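Local coordinates for putative general stress protein 26 (Jannaschia sp., PDB 2QEA) that is of unproven function but belongs to the pyridoxamine 5'-phosphate oxidase-like group of the FMN-binding clan, and binds calcium in the crystal, at residues A[95-100]-A[107-112]. Sequence-based numbering, arbitrary orientation.
Sequences EFWSFV and GGQHDP
W97 lays its indole against the backbone of G108 and Q109, and every touch between 95-100 and 107-112 is made by these three residues. Walking from G107, the first link is internal to the loop: the N-H of G107 donates to D111 OD2, on that oxygen's anti lone pair, over 2.9 Å. G108 follows with positive phi, which by itself favours glycine. Its carbonyl O meets the six-membered ring obliquely, 3.4 Å from W97 CZ2. Q109 then lies over the ring face. Its N sits 3.5 Å from W97 CZ2. Its CA makes a CH-pi contact, 3.6 Å from the centroid of the W97 six-membered ring and 11° off the ring normal. Q109 CB rests on the same ring, 3.7 Å from W97 CD2. The fold here is the split-barrel type expected of the pyridoxamine 5'-phosphate oxidase-like family. This contact closes a surface excursion between strands 76-87 and 114-129, in which helix 99-104 links the two segments. W97 CG stands anti to the backbone N (chi1 -168°), which carries the indole across to the loop. The Q109 chain runs extended beyond CG and crosses the indole, bringing NE2 within 3.8 Å of W97 CB in van der Waals contact. The amide and ring planes are 58° apart, and NE2 hydrogen-bonds OD1 of D94. An alanine in place of W97 would take away the indole and would probably leave the Q109 backbone without its packing surface. Further on, D111 OD1 accepts a hydrogen bond from the backbone N of D113.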
loop_
_atom_site.group_PDB
_atom_site.type_symbol
_atom_site.label_atom_id
_atom_site.label_comp_id
_atom_site.label_asym_id
_atom_site.label_seq_id
_atom_site.Cartn_x
_atom_site.Cartn_y
_atom_site.Cartn_z
ATOM N N GLU A 95 14.933 18.699 8.849
ATOM C CA GLU A 95 15.256 18.172 7.507
ATOM C C GLU A 95 14.010 17.717 6.737
ATOM O O GLU A 95 13.876 18.021 5.548
ATOM C CB GLU A 95 16.245 16.995 7.603
ATOM C CG GLU A 95 16.791 16.464 6.251
ATOM C CD GLU A 95 17.556 15.150 6.381
ATOM O OE1 GLU A 95 18.105 14.861 7.466
ATOM O OE2 GLU A 95 17.607 14.402 5.381
ATOM N N PHE A 96 13.121 16.990 7.419
ATOM C CA PHE A 96 11.891 16.441 6.812
ATOM C C PHE A 96 10.620 17.307 6.936
ATOM O O PHE A 96 9.537 16.862 6.538
ATOM C CB PHE A 96 11.653 15.023 7.351
ATOM C CG PHE A 96 12.809 14.089 7.094
ATOM C CD1 PHE A 96 13.224 13.823 5.780
ATOM C CD2 PHE A 96 13.491 13.474 8.149
ATOM C CE1 PHE A 96 14.306 12.969 5.522
ATOM C CE2 PHE A 96 14.578 12.615 7.906
ATOM C CZ PHE A 96 14.984 12.357 6.589
ATOM N N TRP A 97 10.755 18.537 7.445
ATOM C CA TRP A 97 9.624 19.465 7.573
ATOM C C TRP A 97 9.328 20.074 6.195
ATOM O O TRP A 97 10.260 20.401 5.450
ATOM C CB TRP A 97 9.935 20.566 8.591
ATOM C CG TRP A 97 8.751 21.369 8.979
ATOM C CD1 TRP A 97 8.406 22.594 8.501
ATOM C CD2 TRP A 97 7.737 20.999 9.921
ATOM N NE1 TRP A 97 7.246 23.022 9.094
ATOM C CE2 TRP A 97 6.809 22.065 9.971
ATOM C CE3 TRP A 97 7.525 19.875 10.739
ATOM C CZ2 TRP A 97 5.671 22.041 10.800
ATOM C CZ3 TRP A 97 6.389 19.848 11.575
ATOM C CH2 TRP A 97 5.476 20.929 11.590
ATOM N N SER A 98 8.039 20.231 5.879
ATOM C CA SER A 98 7.579 20.756 4.580
ATOM C C SER A 98 6.431 21.764 4.702
ATOM O O SER A 98 5.917 22.008 5.800
ATOM C CB SER A 98 7.138 19.582 3.694
ATOM O OG SER A 98 6.044 18.884 4.267
ATOM N N PHE A 99 6.067 22.359 3.560
ATOM C CA PHE A 99 4.930 23.299 3.444
ATOM C C PHE A 99 3.583 22.649 3.837
ATOM O O PHE A 99 2.679 23.344 4.304
ATOM C CB PHE A 99 4.843 23.917 2.023
ATOM C CG PHE A 99 4.361 22.957 0.949
ATOM C CD1 PHE A 99 3.014 22.946 0.555
ATOM C CD2 PHE A 99 5.245 22.061 0.333
ATOM C CE1 PHE A 99 2.554 22.051 -0.435
ATOM C CE2 PHE A 99 4.795 21.162 -0.655
ATOM C CZ PHE A 99 3.446 21.159 -1.042
ATOM N N VAL A 100 3.461 21.334 3.612
ATOM C CA VAL A 100 2.273 20.556 4.004
ATOM C C VAL A 100 2.177 20.504 5.537
ATOM O O VAL A 100 1.095 20.719 6.086
ATOM C CB VAL A 100 2.283 19.111 3.402
ATOM C CG1 VAL A 100 1.087 18.296 3.889
ATOM C CG2 VAL A 100 2.282 19.166 1.880
ATOM N N GLY A 107 1.618 26.306 14.387
ATOM C CA GLY A 107 2.772 26.819 15.143
ATOM C C GLY A 107 4.157 26.380 14.677
ATOM O O GLY A 107 5.088 26.356 15.488
ATOM N N GLY A 108 4.305 26.042 13.391
ATOM C CA GLY A 108 5.588 25.595 12.829
ATOM C C GLY A 108 6.020 24.229 13.336
ATOM O O GLY A 108 5.187 23.448 13.811
ATOM N N GLN A 109 7.317 23.933 13.217
ATOM C CA GLN A 109 7.878 22.657 13.712
ATOM C C GLN A 109 7.973 22.603 15.246
ATOM O O GLN A 109 7.999 21.508 15.815
ATOM C CB GLN A 109 9.212 22.307 13.032
ATOM C CG GLN A 109 10.414 23.186 13.354
ATOM C CD GLN A 109 11.638 22.813 12.525
ATOM O OE1 GLN A 109 12.700 22.514 13.070
ATOM N NE2 GLN A 109 11.484 22.806 11.203
ATOM N N HIS A 110 8.023 23.773 15.896
ATOM C CA HIS A 110 8.013 23.895 17.358
ATOM C C HIS A 110 6.575 24.259 17.769
ATOM O O HIS A 110 6.295 25.377 18.221
ATOM C CB HIS A 110 9.041 24.932 17.836
ATOM C CG HIS A 110 10.456 24.582 17.486
ATOM N ND1 HIS A 110 11.170 23.610 18.155
ATOM C CD2 HIS A 110 11.292 25.079 16.544
ATOM C CE1 HIS A 110 12.381 23.519 17.635
ATOM N NE2 HIS A 110 12.481 24.399 16.656
ATOM N N ASP A 111 5.678 23.292 17.558
ATOM C CA ASP A 111 4.244 23.366 17.878
ATOM C C ASP A 111 4.009 22.276 18.946
ATOM O O ASP A 111 4.610 21.200 18.842
ATOM C CB ASP A 111 3.440 23.114 16.587
ATOM C CG ASP A 111 1.919 23.164 16.773
ATOM O OD1 ASP A 111 1.346 22.313 17.487
ATOM O OD2 ASP A 111 1.277 24.024 16.134
ATOM N N PRO A 112 3.150 22.538 19.967
ATOM C CA PRO A 112 2.920 21.527 21.023
ATOM C C PRO A 112 2.376 20.175 20.551
ATOM O O PRO A 112 2.731 19.156 21.133
ATOM C CB PRO A 112 1.905 22.207 21.955
ATOM C CG PRO A 112 1.267 23.254 21.127
ATOM C CD PRO A 112 2.348 23.749 20.226
#